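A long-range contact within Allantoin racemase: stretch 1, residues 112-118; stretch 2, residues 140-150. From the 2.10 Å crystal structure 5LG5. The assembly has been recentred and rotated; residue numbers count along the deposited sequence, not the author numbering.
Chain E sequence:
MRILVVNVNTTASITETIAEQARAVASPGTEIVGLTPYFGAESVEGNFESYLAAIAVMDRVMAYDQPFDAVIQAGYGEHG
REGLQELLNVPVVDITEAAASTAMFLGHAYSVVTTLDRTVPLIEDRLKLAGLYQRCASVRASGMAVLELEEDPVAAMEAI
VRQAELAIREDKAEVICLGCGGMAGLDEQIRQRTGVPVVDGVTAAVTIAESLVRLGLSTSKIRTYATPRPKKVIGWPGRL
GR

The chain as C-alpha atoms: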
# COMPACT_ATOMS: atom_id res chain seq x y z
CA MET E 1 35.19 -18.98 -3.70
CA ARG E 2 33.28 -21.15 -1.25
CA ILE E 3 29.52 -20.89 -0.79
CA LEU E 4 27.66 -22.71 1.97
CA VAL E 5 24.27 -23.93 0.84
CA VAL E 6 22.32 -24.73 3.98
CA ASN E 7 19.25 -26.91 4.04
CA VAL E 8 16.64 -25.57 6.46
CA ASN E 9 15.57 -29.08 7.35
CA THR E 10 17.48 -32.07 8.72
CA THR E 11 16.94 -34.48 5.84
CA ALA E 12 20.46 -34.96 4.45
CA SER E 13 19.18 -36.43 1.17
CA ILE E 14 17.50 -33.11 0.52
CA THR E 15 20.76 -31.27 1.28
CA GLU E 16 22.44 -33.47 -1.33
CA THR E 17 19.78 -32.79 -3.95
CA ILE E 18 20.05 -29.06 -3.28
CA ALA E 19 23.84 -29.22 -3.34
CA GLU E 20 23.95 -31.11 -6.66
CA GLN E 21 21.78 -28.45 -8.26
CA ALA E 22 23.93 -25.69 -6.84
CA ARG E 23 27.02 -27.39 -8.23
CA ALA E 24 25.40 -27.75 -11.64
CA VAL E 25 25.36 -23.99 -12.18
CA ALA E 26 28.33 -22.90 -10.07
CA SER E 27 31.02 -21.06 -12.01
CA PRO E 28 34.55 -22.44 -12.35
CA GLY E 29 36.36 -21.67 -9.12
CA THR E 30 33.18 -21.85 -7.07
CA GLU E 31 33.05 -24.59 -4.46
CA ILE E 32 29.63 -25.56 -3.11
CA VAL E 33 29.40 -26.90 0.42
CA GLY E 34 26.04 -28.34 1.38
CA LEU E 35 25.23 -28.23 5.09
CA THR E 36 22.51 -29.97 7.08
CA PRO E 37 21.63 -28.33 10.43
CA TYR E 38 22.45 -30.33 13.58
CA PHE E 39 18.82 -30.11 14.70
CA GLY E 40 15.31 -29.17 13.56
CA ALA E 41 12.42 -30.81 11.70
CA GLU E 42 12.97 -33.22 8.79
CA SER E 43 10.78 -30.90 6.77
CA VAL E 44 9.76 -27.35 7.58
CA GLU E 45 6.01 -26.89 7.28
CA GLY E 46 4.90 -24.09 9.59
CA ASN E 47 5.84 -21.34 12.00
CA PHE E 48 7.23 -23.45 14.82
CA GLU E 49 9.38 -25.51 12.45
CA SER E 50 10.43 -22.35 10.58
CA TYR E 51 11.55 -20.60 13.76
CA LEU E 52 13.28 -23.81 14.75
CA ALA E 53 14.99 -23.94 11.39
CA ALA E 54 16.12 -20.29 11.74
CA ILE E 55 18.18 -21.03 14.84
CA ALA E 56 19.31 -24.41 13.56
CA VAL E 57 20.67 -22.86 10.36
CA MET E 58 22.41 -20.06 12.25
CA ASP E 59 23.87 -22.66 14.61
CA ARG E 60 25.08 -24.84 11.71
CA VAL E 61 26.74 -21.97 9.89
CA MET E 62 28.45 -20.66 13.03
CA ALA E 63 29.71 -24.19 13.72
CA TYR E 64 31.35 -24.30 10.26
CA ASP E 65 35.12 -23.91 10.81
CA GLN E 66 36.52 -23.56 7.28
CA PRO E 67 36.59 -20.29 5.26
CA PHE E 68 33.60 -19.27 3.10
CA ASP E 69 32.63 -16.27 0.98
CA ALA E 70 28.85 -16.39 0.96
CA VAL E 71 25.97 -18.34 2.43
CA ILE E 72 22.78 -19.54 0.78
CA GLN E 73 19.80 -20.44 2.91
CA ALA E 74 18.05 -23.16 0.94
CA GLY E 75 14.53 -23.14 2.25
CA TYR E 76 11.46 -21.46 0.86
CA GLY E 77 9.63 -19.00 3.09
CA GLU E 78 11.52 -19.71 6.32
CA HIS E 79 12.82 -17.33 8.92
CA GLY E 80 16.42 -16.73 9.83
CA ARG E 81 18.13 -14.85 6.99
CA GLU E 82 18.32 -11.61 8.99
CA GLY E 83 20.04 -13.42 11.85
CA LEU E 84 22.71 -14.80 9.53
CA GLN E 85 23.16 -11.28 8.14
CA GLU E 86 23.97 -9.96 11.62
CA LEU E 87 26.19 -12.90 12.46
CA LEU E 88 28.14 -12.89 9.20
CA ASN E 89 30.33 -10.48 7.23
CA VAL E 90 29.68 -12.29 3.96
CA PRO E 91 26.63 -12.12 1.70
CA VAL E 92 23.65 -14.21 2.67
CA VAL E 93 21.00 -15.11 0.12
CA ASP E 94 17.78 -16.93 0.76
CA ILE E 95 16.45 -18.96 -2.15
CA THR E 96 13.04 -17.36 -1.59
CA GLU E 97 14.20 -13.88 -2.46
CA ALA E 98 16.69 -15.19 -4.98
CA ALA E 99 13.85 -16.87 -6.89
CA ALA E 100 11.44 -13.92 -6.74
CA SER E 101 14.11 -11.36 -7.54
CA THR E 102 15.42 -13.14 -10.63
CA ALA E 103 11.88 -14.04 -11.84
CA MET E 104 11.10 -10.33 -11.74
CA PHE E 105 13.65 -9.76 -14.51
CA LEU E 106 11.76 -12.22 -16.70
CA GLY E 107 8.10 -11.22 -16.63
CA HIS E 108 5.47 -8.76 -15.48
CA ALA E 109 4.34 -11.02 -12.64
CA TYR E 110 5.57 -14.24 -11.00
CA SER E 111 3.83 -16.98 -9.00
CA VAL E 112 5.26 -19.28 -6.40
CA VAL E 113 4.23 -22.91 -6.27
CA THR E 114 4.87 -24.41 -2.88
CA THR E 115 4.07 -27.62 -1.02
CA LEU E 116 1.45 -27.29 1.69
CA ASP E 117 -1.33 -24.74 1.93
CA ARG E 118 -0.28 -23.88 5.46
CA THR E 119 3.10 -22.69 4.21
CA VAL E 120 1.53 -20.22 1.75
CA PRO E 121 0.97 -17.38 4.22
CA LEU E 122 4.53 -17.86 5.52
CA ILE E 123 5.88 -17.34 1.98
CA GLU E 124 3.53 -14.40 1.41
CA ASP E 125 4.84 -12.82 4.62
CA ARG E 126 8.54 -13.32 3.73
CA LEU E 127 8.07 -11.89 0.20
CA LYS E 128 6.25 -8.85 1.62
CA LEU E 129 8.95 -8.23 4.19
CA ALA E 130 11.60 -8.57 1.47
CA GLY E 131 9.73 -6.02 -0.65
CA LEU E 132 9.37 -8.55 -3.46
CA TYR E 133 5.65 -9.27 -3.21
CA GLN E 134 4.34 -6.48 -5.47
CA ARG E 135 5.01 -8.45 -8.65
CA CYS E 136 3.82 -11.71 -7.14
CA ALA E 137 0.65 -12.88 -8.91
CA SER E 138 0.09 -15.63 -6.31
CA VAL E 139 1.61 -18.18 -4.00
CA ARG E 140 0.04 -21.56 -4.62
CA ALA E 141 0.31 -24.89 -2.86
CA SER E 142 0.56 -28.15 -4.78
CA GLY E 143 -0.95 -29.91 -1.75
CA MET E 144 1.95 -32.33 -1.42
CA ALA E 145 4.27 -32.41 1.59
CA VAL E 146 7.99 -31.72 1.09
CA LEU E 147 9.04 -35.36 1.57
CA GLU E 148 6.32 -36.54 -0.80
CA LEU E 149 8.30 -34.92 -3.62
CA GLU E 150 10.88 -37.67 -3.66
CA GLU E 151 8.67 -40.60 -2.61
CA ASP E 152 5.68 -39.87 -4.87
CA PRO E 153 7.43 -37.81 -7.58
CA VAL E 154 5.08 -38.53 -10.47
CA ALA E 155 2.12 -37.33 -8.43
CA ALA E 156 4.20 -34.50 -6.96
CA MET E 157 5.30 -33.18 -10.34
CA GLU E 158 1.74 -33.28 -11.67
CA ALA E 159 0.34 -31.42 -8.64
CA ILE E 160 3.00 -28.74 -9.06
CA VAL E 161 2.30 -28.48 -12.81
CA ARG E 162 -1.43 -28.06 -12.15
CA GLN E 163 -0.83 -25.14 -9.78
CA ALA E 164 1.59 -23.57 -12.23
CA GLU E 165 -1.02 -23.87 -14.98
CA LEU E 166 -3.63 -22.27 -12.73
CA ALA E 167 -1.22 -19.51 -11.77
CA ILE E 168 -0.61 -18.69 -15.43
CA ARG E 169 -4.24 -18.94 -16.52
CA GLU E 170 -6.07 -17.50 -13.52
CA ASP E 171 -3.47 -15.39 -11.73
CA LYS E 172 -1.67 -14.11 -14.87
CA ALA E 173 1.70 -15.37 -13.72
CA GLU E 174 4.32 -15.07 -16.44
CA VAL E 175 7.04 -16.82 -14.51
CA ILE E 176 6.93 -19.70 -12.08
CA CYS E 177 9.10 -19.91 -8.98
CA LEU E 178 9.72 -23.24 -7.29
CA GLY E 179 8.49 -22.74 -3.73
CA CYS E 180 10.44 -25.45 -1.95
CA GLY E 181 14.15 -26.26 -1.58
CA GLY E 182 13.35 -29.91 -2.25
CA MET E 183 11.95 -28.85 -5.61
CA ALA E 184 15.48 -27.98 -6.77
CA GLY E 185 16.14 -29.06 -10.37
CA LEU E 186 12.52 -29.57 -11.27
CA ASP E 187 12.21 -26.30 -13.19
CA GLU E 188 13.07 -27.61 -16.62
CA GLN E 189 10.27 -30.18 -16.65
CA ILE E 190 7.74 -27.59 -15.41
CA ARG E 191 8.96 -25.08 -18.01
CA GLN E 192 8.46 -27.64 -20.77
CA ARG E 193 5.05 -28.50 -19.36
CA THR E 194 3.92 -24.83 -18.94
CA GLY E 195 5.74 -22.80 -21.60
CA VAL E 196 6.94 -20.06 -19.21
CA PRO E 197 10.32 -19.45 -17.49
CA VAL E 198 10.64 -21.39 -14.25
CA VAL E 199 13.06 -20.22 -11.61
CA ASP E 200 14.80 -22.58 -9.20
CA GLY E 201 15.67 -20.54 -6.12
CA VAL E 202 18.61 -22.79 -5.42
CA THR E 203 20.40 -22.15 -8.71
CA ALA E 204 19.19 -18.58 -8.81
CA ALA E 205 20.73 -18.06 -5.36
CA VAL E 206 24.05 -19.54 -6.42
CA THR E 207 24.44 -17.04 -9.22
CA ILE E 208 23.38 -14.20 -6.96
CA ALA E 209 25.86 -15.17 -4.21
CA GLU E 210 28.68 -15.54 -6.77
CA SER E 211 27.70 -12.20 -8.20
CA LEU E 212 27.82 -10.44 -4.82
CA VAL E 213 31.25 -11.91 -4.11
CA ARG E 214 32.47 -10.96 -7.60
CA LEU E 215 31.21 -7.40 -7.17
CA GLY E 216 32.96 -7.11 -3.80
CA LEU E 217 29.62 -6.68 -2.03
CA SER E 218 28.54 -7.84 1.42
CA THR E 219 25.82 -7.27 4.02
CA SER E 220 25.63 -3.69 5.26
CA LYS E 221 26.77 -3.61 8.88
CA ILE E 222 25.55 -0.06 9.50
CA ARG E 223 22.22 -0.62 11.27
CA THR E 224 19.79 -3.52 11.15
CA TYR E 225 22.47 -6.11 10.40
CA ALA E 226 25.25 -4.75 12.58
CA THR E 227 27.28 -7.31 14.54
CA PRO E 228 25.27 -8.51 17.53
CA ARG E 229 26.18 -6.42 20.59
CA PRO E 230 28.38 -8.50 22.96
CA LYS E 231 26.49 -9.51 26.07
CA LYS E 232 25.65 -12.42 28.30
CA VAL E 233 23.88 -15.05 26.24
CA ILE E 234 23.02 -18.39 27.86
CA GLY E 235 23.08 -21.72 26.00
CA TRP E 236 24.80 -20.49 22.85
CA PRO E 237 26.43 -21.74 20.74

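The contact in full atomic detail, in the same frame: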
# COMPACT_ATOMS: atom_id res chain seq x y z
N VAL E 112 4.50 -18.28 -7.10
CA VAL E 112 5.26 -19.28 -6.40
C VAL E 112 4.40 -20.51 -6.22
O VAL E 112 3.25 -20.41 -5.81
CB VAL E 112 5.71 -18.75 -5.03
CG1 VAL E 112 6.54 -19.80 -4.29
CG2 VAL E 112 6.49 -17.43 -5.20
N VAL E 113 4.94 -21.67 -6.55
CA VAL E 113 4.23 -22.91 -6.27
C VAL E 113 4.93 -23.60 -5.14
O VAL E 113 6.10 -23.95 -5.25
CB VAL E 113 4.16 -23.86 -7.48
CG1 VAL E 113 3.51 -25.16 -7.06
CG2 VAL E 113 3.41 -23.20 -8.64
N THR E 114 4.23 -23.78 -4.02
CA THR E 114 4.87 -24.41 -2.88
C THR E 114 4.22 -25.76 -2.62
O THR E 114 3.49 -26.29 -3.47
CB THR E 114 4.85 -23.49 -1.60
OG1 THR E 114 5.63 -24.07 -0.55
CG2 THR E 114 3.43 -23.24 -1.11
N THR E 115 4.50 -26.30 -1.43
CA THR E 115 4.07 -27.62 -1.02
C THR E 115 2.69 -27.60 -0.37
O THR E 115 1.68 -27.85 -1.03
CB THR E 115 5.06 -28.18 0.00
OG1 THR E 115 5.37 -27.15 0.96
CG2 THR E 115 6.33 -28.62 -0.71
N LEU E 116 2.67 -27.30 0.92
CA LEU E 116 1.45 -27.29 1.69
C LEU E 116 0.78 -25.92 1.74
O LEU E 116 1.44 -24.87 1.72
CB LEU E 116 1.72 -27.78 3.11
CG LEU E 116 2.17 -29.25 3.17
CD1 LEU E 116 2.28 -29.70 4.62
CD2 LEU E 116 1.22 -30.15 2.40
N ASP E 117 -0.54 -25.94 1.82
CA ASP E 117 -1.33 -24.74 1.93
C ASP E 117 -0.94 -23.91 3.15
O ASP E 117 -0.92 -22.69 3.11
CB ASP E 117 -2.82 -25.10 1.97
CG ASP E 117 -3.69 -23.91 2.27
OD1 ASP E 117 -3.78 -23.00 1.41
OD2 ASP E 117 -4.25 -23.86 3.40
N ARG E 118 -0.58 -24.59 4.23
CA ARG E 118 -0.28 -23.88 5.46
C ARG E 118 1.03 -23.11 5.40
O ARG E 118 1.29 -22.27 6.27
CB ARG E 118 -0.29 -24.84 6.65
CG ARG E 118 0.85 -25.84 6.64
CD ARG E 118 0.82 -26.69 7.91
NE ARG E 118 1.17 -25.89 9.08
CZ ARG E 118 0.95 -26.25 10.34
NH1 ARG E 118 0.34 -27.39 10.62
NH2 ARG E 118 1.32 -25.43 11.32
N ARG E 140 0.96 -20.43 -4.56
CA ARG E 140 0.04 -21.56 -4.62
C ARG E 140 0.66 -22.83 -4.08
O ARG E 140 1.85 -23.10 -4.29
CB ARG E 140 -0.40 -21.82 -6.06
CG ARG E 140 -1.25 -20.74 -6.64
CD ARG E 140 -1.77 -21.18 -7.99
NE ARG E 140 -2.93 -20.40 -8.36
CZ ARG E 140 -4.17 -20.86 -8.32
NH1 ARG E 140 -4.39 -22.12 -7.95
NH2 ARG E 140 -5.18 -20.07 -8.66
N ALA E 141 -0.16 -23.64 -3.42
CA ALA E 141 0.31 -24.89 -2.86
C ALA E 141 -0.09 -26.06 -3.75
O ALA E 141 -1.23 -26.17 -4.17
CB ALA E 141 -0.26 -25.08 -1.45
N SER E 142 0.85 -26.95 -4.01
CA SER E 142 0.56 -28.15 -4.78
C SER E 142 -0.30 -29.11 -3.96
O SER E 142 -1.05 -29.91 -4.52
CB SER E 142 1.86 -28.81 -5.22
OG SER E 142 2.59 -29.27 -4.10
N GLY E 143 -0.18 -29.05 -2.63
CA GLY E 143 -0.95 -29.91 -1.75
C GLY E 143 -0.18 -31.17 -1.37
O GLY E 143 -0.72 -32.09 -0.75
N MET E 144 1.10 -31.20 -1.73
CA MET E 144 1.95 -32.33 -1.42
C MET E 144 3.01 -31.91 -0.42
O MET E 144 3.62 -30.84 -0.58
CB MET E 144 2.65 -32.84 -2.68
CG MET E 144 1.79 -32.87 -3.92
SD MET E 144 1.58 -34.54 -4.55
CE MET E 144 0.51 -35.23 -3.31
N ALA E 145 3.24 -32.72 0.61
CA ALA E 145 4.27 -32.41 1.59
C ALA E 145 5.66 -32.46 0.96
O ALA E 145 5.85 -33.11 -0.08
CB ALA E 145 4.19 -33.35 2.79
N VAL E 146 6.61 -31.78 1.59
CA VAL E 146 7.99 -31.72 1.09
C VAL E 146 8.57 -33.11 0.80
O VAL E 146 9.14 -33.33 -0.27
CB VAL E 146 8.91 -30.98 2.09
CG1 VAL E 146 10.35 -31.02 1.61
CG2 VAL E 146 8.46 -29.53 2.28
N LEU E 147 8.42 -34.04 1.73
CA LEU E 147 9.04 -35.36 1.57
C LEU E 147 8.35 -36.19 0.50
O LEU E 147 8.95 -37.11 -0.05
CB LEU E 147 9.06 -36.11 2.91
CG LEU E 147 9.80 -35.44 4.06
CD1 LEU E 147 9.67 -36.28 5.31
CD2 LEU E 147 11.27 -35.26 3.69
N GLU E 148 7.11 -35.83 0.19
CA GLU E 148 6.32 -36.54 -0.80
C GLU E 148 6.90 -36.29 -2.20
O GLU E 148 6.58 -37.01 -3.15
CB GLU E 148 4.86 -36.08 -0.72
CG GLU E 148 3.85 -37.15 -0.31
CD GLU E 148 2.48 -36.56 0.04
OE1 GLU E 148 2.41 -35.34 0.36
OE2 GLU E 148 1.47 -37.30 0.01
N LEU E 149 7.74 -35.27 -2.32
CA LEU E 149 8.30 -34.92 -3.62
C LEU E 149 9.18 -36.03 -4.12
O LEU E 149 9.15 -36.37 -5.31
CB LEU E 149 9.11 -33.62 -3.59
CG LEU E 149 8.53 -32.21 -3.45
CD1 LEU E 149 7.26 -32.15 -2.62
CD2 LEU E 149 9.58 -31.26 -2.86
N GLU E 150 9.96 -36.63 -3.23
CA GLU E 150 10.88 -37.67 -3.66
C GLU E 150 10.30 -39.08 -3.56
O GLU E 150 10.79 -40.00 -4.22
CB GLU E 150 12.18 -37.55 -2.86
CG GLU E 150 13.11 -36.44 -3.35
CD GLU E 150 13.91 -36.83 -4.60
OE1 GLU E 150 14.07 -38.05 -4.84
OE2 GLU E 150 14.38 -35.93 -5.32

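Two parallel strands, Val-112 to Thr-114 and Arg-140 to Ala-141, begin this contact, and the three residues with the largest covered areas are Thr-115, Arg-140 and Ala-141. Arg-140 acts chiefly through its backbone. Its N donates to Val-112 O at 2.6 Å, and its O accepts a very short bond from Thr-114 N at 2.5 Å, so one residue straddles Val-113 in the manner typical of parallel sheets. Its side chain leaves CB on the same face as that of Val-113, but the extended chain then leads away, and the guanidinium finds its partners elsewhere in the structure.

Ala-141 lies on the other face, beside Thr-114. Its methyl is small enough to sit beneath the turning backbone of stretch 1: CB lies 3.4 Å from Thr-115 O, 3.5 Å from Leu-116 C and 3.4 Å from Asp-117 N. The ladder continues past it, with Ser-142 N donating to Thr-114 O at 2.8 Å. Ser-142 OG, in the p rotamer, also donates to Thr-114 O at 3.2 Å, so a short polar side chain reinforces the strand's end.

Thr-115 covers the most surface. Its O accepts from Gly-143 N at 2.7 Å, and a weak bond from Met-144 N at 3.5 Å follows. Gly-143 suits this bend because, with phi at 95° and psi at 9°, a CB would be jammed against the preceding carbonyl oxygen. Although Thr-115 points away overall, the chain of stretch 2 curls around to meet it: CB lies 3.1 Å from Met-144 O, while the methyl CG2 packs 3.8 Å from Val-146 CG2 and 4.1 Å from Leu-149 CD1. The branched threonine thus offers carbon to this apolar pocket, while its OG1 makes a weak bond to Thr-114 OG1 at 3.4 Å. Leu-116 adds a further apolar contact, its CD2 lying 4.4 Å from Ala-145 CB.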